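ADP-dependent (S)-NAD(P)H-hydrate dehydratase (Streptococcus mutans, PDB 3BGK) probably catalyses the ADP-dependent dehydration of the S-form of hydrated NAD(P)H, yielding AMP, phosphate and restored NAD(P)H as part of a cofactor repair pathway. Local coordinates at residues G255-F260 with A274-H279; I74-L79 with L294-S299; T157-G162 with Q180-P185. All coordinates share one frame; numbering follows the deposited sequence.

Contact 1. Residues G255-F260 with A274-H279; sequences GMIAGF and AAVFLH
F260 turns one face of its ring to A275. The methyl CB lies 3.9 Å from the ring centroid, 21° off the normal, the geometry of a CH-pi contact. L278 meets the same ring differently: its side chain crosses that of F260 at about a right angle and brings CD2 to the ring edge, near its plane, 3.7 Å from F260 CZ. I257 CA and A275 CA come within 5.1 Å of each other, consistent with the small side chain of A275. Helices 249-263 and 268-287 pack here on one side of the central sheet of a ribokinase-like three-layer alpha/beta/alpha sandwich; the axes of the two short segments approach to 8.7 Å and run at 135° to one another. Nearer the N-terminus of 255-260, selenomethionine M256 crosses H279 at roughly a right angle. A bend in its chain (chi3 65°) folds CE over the second helix to 3.9 Å from L278 CB, while SE rests 3.7 Å from H279 CB and faces the edge of the imidazole. H279 NE2 is hydrogen-bonded to M249 O, tying the ring to the start of the first helix. I257 and V276 instead lie side by side and point the same way, I257 CD1 being 4.0 Å from V276 CG2. V276 also lies beside T226, a predicted AMP-binding residue, so this flank borders the probable nucleotide site.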
loop_
_atom_site.group_PDB
_atom_site.type_symbol
_atom_site.label_atom_id
_atom_site.label_comp_id
_atom_site.label_asym_id
_atom_site.label_seq_id
_atom_site.Cartn_x
_atom_site.Cartn_y
_atom_site.Cartn_z
ATOM N N GLY A 255 0.847 16.296 -13.030
ATOM C CA GLY A 255 -0.235 16.205 -12.055
ATOM C C GLY A 255 -0.424 17.495 -11.279
ATOM O O GLY A 255 -1.549 17.944 -11.081
HETATM N N MSE A 256 0.676 18.102 -10.853
HETATM C CA MSE A 256 0.613 19.368 -10.129
HETATM C C MSE A 256 0.039 20.511 -10.959
HETATM O O MSE A 256 -0.864 21.210 -10.491
HETATM C CB MSE A 256 1.976 19.748 -9.571
HETATM C CG MSE A 256 2.384 18.885 -8.406
HETATM SE SE MSE A 256 4.069 19.443 -7.647
HETATM C CE MSE A 256 3.530 21.201 -6.980
ATOM N N ILE A 257 0.546 20.690 -12.180
ATOM C CA ILE A 257 -0.008 21.686 -13.103
ATOM C C ILE A 257 -1.519 21.507 -13.297
ATOM O O ILE A 257 -2.267 22.491 -13.303
ATOM C CB ILE A 257 0.708 21.684 -14.484
ATOM C CG1 ILE A 257 2.181 22.064 -14.326
ATOM C CG2 ILE A 257 0.006 22.647 -15.463
ATOM C CD1 ILE A 257 3.051 21.632 -15.492
ATOM N N ALA A 258 -1.957 20.255 -13.442
ATOM C CA ALA A 258 -3.376 19.945 -13.592
ATOM C C ALA A 258 -4.193 20.363 -12.371
ATOM O O ALA A 258 -5.308 20.868 -12.515
ATOM C CB ALA A 258 -3.578 18.465 -13.895
ATOM N N GLY A 259 -3.636 20.153 -11.180
ATOM C CA GLY A 259 -4.323 20.477 -9.938
ATOM C C GLY A 259 -4.415 21.979 -9.724
ATOM O O GLY A 259 -5.435 22.489 -9.222
ATOM N N PHE A 260 -3.354 22.692 -10.109
ATOM C CA PHE A 260 -3.332 24.146 -9.998
ATOM C C PHE A 260 -4.379 24.791 -10.903
ATOM O O PHE A 260 -5.198 25.586 -10.429
ATOM C CB PHE A 260 -1.932 24.699 -10.284
ATOM C CG PHE A 260 -1.044 24.786 -9.064
ATOM C CD1 PHE A 260 -0.772 23.656 -8.290
ATOM C CD2 PHE A 260 -0.462 25.996 -8.703
ATOM C CE1 PHE A 260 0.052 23.732 -7.170
ATOM C CE2 PHE A 260 0.369 26.092 -7.584
ATOM C CZ PHE A 260 0.631 24.954 -6.815
ATOM N N ALA A 274 3.474 28.878 -11.302
ATOM C CA ALA A 274 3.475 28.576 -9.869
ATOM C C ALA A 274 3.577 27.061 -9.603
ATOM O O ALA A 274 4.415 26.620 -8.811
ATOM C CB ALA A 274 2.251 29.173 -9.193
ATOM N N ALA A 275 2.748 26.272 -10.283
ATOM C CA ALA A 275 2.808 24.820 -10.180
ATOM C C ALA A 275 4.231 24.321 -10.449
ATOM O O ALA A 275 4.773 23.522 -9.676
ATOM C CB ALA A 275 1.820 24.177 -11.139
ATOM N N VAL A 276 4.839 24.819 -11.526
ATOM C CA VAL A 276 6.204 24.458 -11.894
ATOM C C VAL A 276 7.209 24.873 -10.820
ATOM O O VAL A 276 8.123 24.103 -10.503
ATOM C CB VAL A 276 6.600 25.034 -13.273
ATOM C CG1 VAL A 276 8.073 24.735 -13.604
ATOM C CG2 VAL A 276 5.698 24.466 -14.355
ATOM N N PHE A 277 7.037 26.065 -10.250
ATOM C CA PHE A 277 7.944 26.522 -9.194
ATOM C C PHE A 277 7.863 25.628 -7.961
ATOM O O PHE A 277 8.890 25.203 -7.431
ATOM C CB PHE A 277 7.688 27.982 -8.791
ATOM C CG PHE A 277 8.431 28.402 -7.535
ATOM C CD1 PHE A 277 9.765 28.803 -7.596
ATOM C CD2 PHE A 277 7.804 28.368 -6.289
ATOM C CE1 PHE A 277 10.454 29.173 -6.440
ATOM C CE2 PHE A 277 8.488 28.735 -5.132
ATOM C CZ PHE A 277 9.815 29.137 -5.210
ATOM N N LEU A 278 6.643 25.357 -7.505
ATOM C CA LEU A 278 6.436 24.628 -6.261
ATOM C C LEU A 278 6.974 23.197 -6.307
ATOM O O LEU A 278 7.557 22.712 -5.344
ATOM C CB LEU A 278 4.955 24.651 -5.870
ATOM C CG LEU A 278 4.676 24.378 -4.393
ATOM C CD1 LEU A 278 5.343 25.419 -3.517
ATOM C CD2 LEU A 278 3.191 24.361 -4.165
ATOM N N HIS A 279 6.764 22.538 -7.435
ATOM C CA HIS A 279 7.326 21.226 -7.728
ATOM C C HIS A 279 8.823 21.178 -7.370
ATOM O O HIS A 279 9.239 20.364 -6.531
ATOM C CB HIS A 279 7.059 20.928 -9.208
ATOM C CG HIS A 279 7.729 19.699 -9.736
ATOM N ND1 HIS A 279 8.971 19.729 -10.335
ATOM C CD2 HIS A 279 7.310 18.414 -9.804
ATOM C CE1 HIS A 279 9.296 18.510 -10.729
ATOM N NE2 HIS A 279 8.301 17.698 -10.427
#

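Contact 2. Residues I74-L79 with L294-S299; sequences IIMAAL and LPTRIS
T296 and selenomethionine M76 make the close-packed part of this contact together with P295 and L79. The methyl CG2 of T296 sits between two side chains of the facing helix, 4.0 Å from M76 CG and 3.9 Å from L79 CD1. Its placement follows from the first torsion (chi1 58°), which sets OG1 between the backbone N and the carbonyl carbon and leaves CG2 beside N. M76 lies alongside P295, both pointing the same way, with SE 3.9 Å from P295 CB, and its chain then bends at chi3 (-64°). The same side chain touches D251, predicted to bind the hydrated cofactor, so this end of the packing adjoins the probable substrate site. In the alpha/beta/alpha sandwich, helix 71-83 follows the first long strand of the sheet; the start of 295-310, the last helix of the chain, packs outward on it, on the same side of the sheet but farther from the strands, and its P295 and S299 also rest on T252 of helix 249-263. Over the short segments the axes are 9.7 Å apart and nearly parallel, at 18°. On the flank away from T296 CG2, a single water fills in where the side chains touch less closely, buried S299 keeping its OG 4.2 Å from L79 CB. The water donates to M76 O at 2.8 Å and, weakly, to P295 O, and is hydrogen-bonded to S299 OG at 2.7 Å, joining M76 of one helix to P295 and S299 of the other. The solvent side belongs to L79 and T296, both partly exposed. There T296 OG1 is hydrogen-bonded to E107 OE2 of the second subunit, whose P106 packs on the same side chain.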
loop_
_atom_site.group_PDB
_atom_site.type_symbol
_atom_site.label_atom_id
_atom_site.label_comp_id
_atom_site.label_asym_id
_atom_site.label_seq_id
_atom_site.Cartn_x
_atom_site.Cartn_y
_atom_site.Cartn_z
ATOM N N ILE A 74 0.663 7.339 -14.441
ATOM C CA ILE A 74 -0.650 7.932 -14.202
ATOM C C ILE A 74 -0.974 7.947 -12.706
ATOM O O ILE A 74 -1.707 8.820 -12.247
ATOM C CB ILE A 74 -1.769 7.261 -15.029
ATOM C CG1 ILE A 74 -2.900 8.255 -15.333
ATOM C CG2 ILE A 74 -2.320 6.013 -14.324
ATOM C CD1 ILE A 74 -2.521 9.435 -16.229
ATOM N N ILE A 75 -0.416 6.991 -11.962
ATOM C CA ILE A 75 -0.544 6.949 -10.511
ATOM C C ILE A 75 0.196 8.127 -9.882
ATOM O O ILE A 75 -0.260 8.689 -8.883
ATOM C CB ILE A 75 -0.011 5.621 -9.905
ATOM C CG1 ILE A 75 -0.841 4.428 -10.395
ATOM C CG2 ILE A 75 -0.019 5.680 -8.382
ATOM C CD1 ILE A 75 -0.265 3.052 -10.022
HETATM N N MSE A 76 1.327 8.506 -10.468
HETATM C CA MSE A 76 2.136 9.593 -9.914
HETATM C C MSE A 76 1.583 10.960 -10.271
HETATM O O MSE A 76 1.658 11.892 -9.471
HETATM C CB MSE A 76 3.596 9.455 -10.326
HETATM C CG MSE A 76 4.315 8.381 -9.541
HETATM SE SE MSE A 76 6.162 8.136 -10.078
HETATM C CE MSE A 76 5.938 7.519 -11.922
ATOM N N ALA A 77 1.009 11.074 -11.464
ATOM C CA ALA A 77 0.290 12.285 -11.839
ATOM C C ALA A 77 -0.990 12.420 -11.005
ATOM O O ALA A 77 -1.306 13.506 -10.518
ATOM C CB ALA A 77 -0.018 12.282 -13.320
ATOM N N ALA A 78 -1.708 11.312 -10.824
ATOM C CA ALA A 78 -2.909 11.306 -9.989
ATOM C C ALA A 78 -2.602 11.755 -8.560
ATOM O O ALA A 78 -3.262 12.653 -8.037
ATOM C CB ALA A 78 -3.559 9.940 -9.992
ATOM N N LEU A 79 -1.597 11.130 -7.946
ATOM C CA LEU A 79 -1.141 11.493 -6.605
ATOM C C LEU A 79 -0.842 12.981 -6.485
ATOM O O LEU A 79 -1.261 13.619 -5.523
ATOM C CB LEU A 79 0.091 10.674 -6.201
ATOM C CG LEU A 79 -0.127 9.273 -5.617
ATOM C CD1 LEU A 79 1.208 8.551 -5.453
ATOM C CD2 LEU A 79 -0.871 9.323 -4.284
ATOM N N LEU A 294 12.384 11.526 -4.486
ATOM C CA LEU A 294 11.464 10.703 -5.265
ATOM C C LEU A 294 10.142 11.419 -5.525
ATOM O O LEU A 294 9.629 12.120 -4.650
ATOM C CB LEU A 294 11.240 9.330 -4.604
ATOM C CG LEU A 294 12.444 8.395 -4.423
ATOM C CD1 LEU A 294 11.999 7.065 -3.829
ATOM C CD2 LEU A 294 13.222 8.177 -5.729
ATOM N N PRO A 295 9.585 11.233 -6.735
ATOM C CA PRO A 295 8.339 11.877 -7.162
ATOM C C PRO A 295 7.186 11.729 -6.152
ATOM O O PRO A 295 6.492 12.709 -5.870
ATOM C CB PRO A 295 8.014 11.157 -8.471
ATOM C CG PRO A 295 9.339 10.704 -8.990
ATOM C CD PRO A 295 10.140 10.351 -7.784
ATOM N N THR A 296 6.995 10.533 -5.596
ATOM C CA THR A 296 5.935 10.319 -4.596
ATOM C C THR A 296 6.222 10.984 -3.248
ATOM O O THR A 296 5.288 11.237 -2.481
ATOM C CB THR A 296 5.643 8.821 -4.336
ATOM O OG1 THR A 296 6.840 8.169 -3.892
ATOM C CG2 THR A 296 5.110 8.143 -5.589
ATOM N N ARG A 297 7.497 11.243 -2.951
ATOM C CA ARG A 297 7.858 11.934 -1.712
ATOM C C ARG A 297 7.498 13.415 -1.809
ATOM O O ARG A 297 7.152 14.035 -0.804
ATOM C CB ARG A 297 9.351 11.801 -1.378
ATOM C CG ARG A 297 9.936 10.393 -1.400
ATOM C CD ARG A 297 9.666 9.605 -0.131
ATOM N NE ARG A 297 10.297 8.282 -0.195
ATOM C CZ ARG A 297 9.745 7.199 -0.746
ATOM N NH1 ARG A 297 10.408 6.048 -0.752
ATOM N NH2 ARG A 297 8.533 7.262 -1.288
ATOM N N ILE A 298 7.599 13.972 -3.018
ATOM C CA ILE A 298 7.218 15.364 -3.288
ATOM C C ILE A 298 5.705 15.561 -3.157
ATOM O O ILE A 298 5.249 16.548 -2.580
ATOM C CB ILE A 298 7.669 15.798 -4.697
ATOM C CG1 ILE A 298 9.186 15.968 -4.738
ATOM C CG2 ILE A 298 6.983 17.088 -5.129
ATOM C CD1 ILE A 298 9.746 16.186 -6.136
ATOM N N SER A 299 4.945 14.612 -3.707
ATOM C CA SER A 299 3.482 14.624 -3.655
ATOM C C SER A 299 2.939 14.641 -2.234
ATOM O O SER A 299 1.972 15.356 -1.940
ATOM C CB SER A 299 2.905 13.428 -4.415
ATOM O OG SER A 299 3.013 13.630 -5.809
HETATM O O HOH W 1 3.816 11.889 -7.667
#

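Contact 3. Residues T157-G162 with Q180-P185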
loop_
_atom_site.group_PDB
_atom_site.type_symbol
_atom_site.label_atom_id
_atom_site.label_comp_id
_atom_site.label_asym_id
_atom_site.label_seq_id
_atom_site.Cartn_x
_atom_site.Cartn_y
_atom_site.Cartn_z
ATOM N N THR A 157 -9.674 23.112 -20.167
ATOM C CA THR A 157 -8.218 23.188 -20.274
ATOM C C THR A 157 -7.651 21.813 -20.630
ATOM O O THR A 157 -7.985 20.803 -19.999
ATOM C CB THR A 157 -7.581 23.711 -18.970
ATOM O OG1 THR A 157 -8.232 24.927 -18.584
ATOM C CG2 THR A 157 -6.090 23.981 -19.153
ATOM N N LEU A 158 -6.808 21.778 -21.651
ATOM C CA LEU A 158 -6.241 20.524 -22.127
ATOM C C LEU A 158 -4.729 20.529 -21.966
ATOM O O LEU A 158 -4.035 21.388 -22.529
ATOM C CB LEU A 158 -6.631 20.265 -23.589
ATOM C CG LEU A 158 -6.061 19.022 -24.286
ATOM C CD1 LEU A 158 -6.627 17.726 -23.697
ATOM C CD2 LEU A 158 -6.313 19.091 -25.793
ATOM N N ILE A 159 -4.236 19.573 -21.183
ATOM C CA ILE A 159 -2.806 19.382 -20.990
ATOM C C ILE A 159 -2.369 18.143 -21.757
ATOM O O ILE A 159 -2.901 17.043 -21.560
ATOM C CB ILE A 159 -2.409 19.273 -19.497
ATOM C CG1 ILE A 159 -3.079 20.384 -18.679
ATOM C CG2 ILE A 159 -0.896 19.345 -19.343
ATOM C CD1 ILE A 159 -3.174 20.082 -17.201
ATOM N N ILE A 160 -1.400 18.344 -22.643
ATOM C CA ILE A 160 -0.876 17.282 -23.480
ATOM C C ILE A 160 0.545 16.984 -23.017
ATOM O O ILE A 160 1.432 17.836 -23.097
ATOM C CB ILE A 160 -0.917 17.679 -24.975
ATOM C CG1 ILE A 160 -2.351 18.051 -25.388
ATOM C CG2 ILE A 160 -0.372 16.550 -25.847
ATOM C CD1 ILE A 160 -2.448 18.838 -26.684
ATOM N N ASP A 161 0.741 15.770 -22.516
ATOM C CA ASP A 161 1.970 15.417 -21.822
ATOM C C ASP A 161 2.639 14.229 -22.477
ATOM O O ASP A 161 1.985 13.445 -23.161
ATOM C CB ASP A 161 1.663 15.098 -20.359
ATOM C CG ASP A 161 2.907 14.838 -19.541
ATOM O OD1 ASP A 161 3.602 15.808 -19.184
ATOM O OD2 ASP A 161 3.193 13.657 -19.251
ATOM N N GLY A 162 3.948 14.110 -22.278
ATOM C CA GLY A 162 4.698 12.933 -22.690
ATOM C C GLY A 162 4.377 12.472 -24.092
ATOM O O GLY A 162 4.379 13.275 -25.017
ATOM N N GLN A 180 -7.268 26.874 -24.581
ATOM C CA GLN A 180 -6.611 26.741 -23.283
ATOM C C GLN A 180 -5.773 25.457 -23.249
ATOM O O GLN A 180 -6.088 24.500 -22.543
ATOM C CB GLN A 180 -7.652 26.793 -22.158
ATOM C CG GLN A 180 -8.634 27.969 -22.293
ATOM C CD GLN A 180 -9.687 28.037 -21.186
ATOM O OE1 GLN A 180 -10.782 28.565 -21.394
ATOM N NE2 GLN A 180 -9.356 27.509 -20.008
ATOM N N ILE A 181 -4.706 25.463 -24.045
ATOM C CA ILE A 181 -3.817 24.319 -24.243
ATOM C C ILE A 181 -2.538 24.510 -23.440
ATOM O O ILE A 181 -1.937 25.588 -23.481
ATOM C CB ILE A 181 -3.424 24.189 -25.737
ATOM C CG1 ILE A 181 -4.666 24.076 -26.629
ATOM C CG2 ILE A 181 -2.429 23.031 -25.959
ATOM C CD1 ILE A 181 -5.223 22.653 -26.798
ATOM N N ILE A 182 -2.137 23.472 -22.705
ATOM C CA ILE A 182 -0.828 23.439 -22.050
ATOM C C ILE A 182 -0.033 22.244 -22.581
ATOM O O ILE A 182 -0.522 21.115 -22.578
ATOM C CB ILE A 182 -0.924 23.370 -20.499
ATOM C CG1 ILE A 182 -1.796 24.509 -19.947
ATOM C CG2 ILE A 182 0.470 23.398 -19.873
ATOM C CD1 ILE A 182 -2.003 24.480 -18.437
ATOM N N LEU A 183 1.182 22.504 -23.053
ATOM C CA LEU A 183 2.062 21.445 -23.530
ATOM C C LEU A 183 3.197 21.231 -22.535
ATOM O O LEU A 183 3.855 22.180 -22.120
ATOM C CB LEU A 183 2.627 21.779 -24.918
ATOM C CG LEU A 183 1.694 22.199 -26.063
ATOM C CD1 LEU A 183 2.494 22.874 -27.158
ATOM C CD2 LEU A 183 0.879 21.032 -26.623
ATOM N N THR A 184 3.418 19.978 -22.150
ATOM C CA THR A 184 4.486 19.634 -21.215
ATOM C C THR A 184 5.407 18.542 -21.788
ATOM O O THR A 184 5.442 17.420 -21.278
ATOM C CB THR A 184 3.916 19.214 -19.839
ATOM O OG1 THR A 184 2.898 18.221 -20.017
ATOM C CG2 THR A 184 3.306 20.402 -19.127
ATOM N N PRO A 185 6.161 18.867 -22.857
ATOM C CA PRO A 185 6.995 17.864 -23.494
ATOM C C PRO A 185 8.426 17.827 -22.961
ATOM O O PRO A 185 8.926 18.831 -22.454
ATOM C CB PRO A 185 7.010 18.323 -24.951
ATOM C CG PRO A 185 6.875 19.815 -24.878
ATOM C CD PRO A 185 6.270 20.169 -23.543
#
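L158 and I160 give both their N-H and C=O groups to the strand 181-184, forming four backbone hydrogen bonds in the parallel pattern. L158 N donates to Q180 O at 3.0 Å and I160 N to I182 O at 2.9 Å, while the carbonyls of L158 and I160 accept from I182 N (2.8 Å) and T184 N (3.1 Å). Every N-H...O angle is at least 166°, so the pairing is regular, and the two strand axes diverge by just 16°. Beyond the last of these bonds comes a side-chain link, T184 OG1 donating to D161 OD1 at 2.6 Å. OD1 receives it on its anti lone pair. The carboxylate is brought there by a first torsion that sets CG anti to the backbone N (chi1 -175°). The same OD1 forms a salt bridge with K222, a predicted AMP-binding residue. OD1 is thus gripped by both T184 and K222, an arrangement consistent with T184 positioning the carboxylate for the lysine. Around the backbone bonds, aliphatic pairs lie side by side on both faces of the sheet. I160 CD1 meets L183 CD2 at 4.0 Å and L158 CD2 meets I181 CD1 at 3.9 Å; I160 and L183 together pack on L168 of helix 163-170. On the other face I159 CG1 approaches I182 CB at 4.1 Å; this face is packed against helix 249-263, where A258 touches I159 and V261 touches I182. Strand 157-161, helix 163-170 and strand 181-184 thus form a beta-alpha-beta crossover in the central sheet of a ribokinase-like fold, with D161 near the C-terminal edge of the sheet, beside the predicted nucleotide site.

Overall arrangement
Helix 249-263 connects the three contacts. In contact 1 it packs on helix 268-287; its A258 and I257 reach I159, I182 and T184 of contact 3, and its D251 and T252 touch M76, P295 and S299 of contact 2. All three are buried, but the centres of contacts 1 and 3 lie about 7 Å from the centre of the chain, that of contact 2 about 12 Å, with L79 and T296 partly exposed beside a neighbouring subunit. Chemistry follows place: apolar and aromatic packing in contact 1, backbone hydrogen bonds plus a side-chain link in contact 3, sparser packing with a bridging water in contact 2. Contacts 1 and 2 touch; contacts 2 and 3 do not.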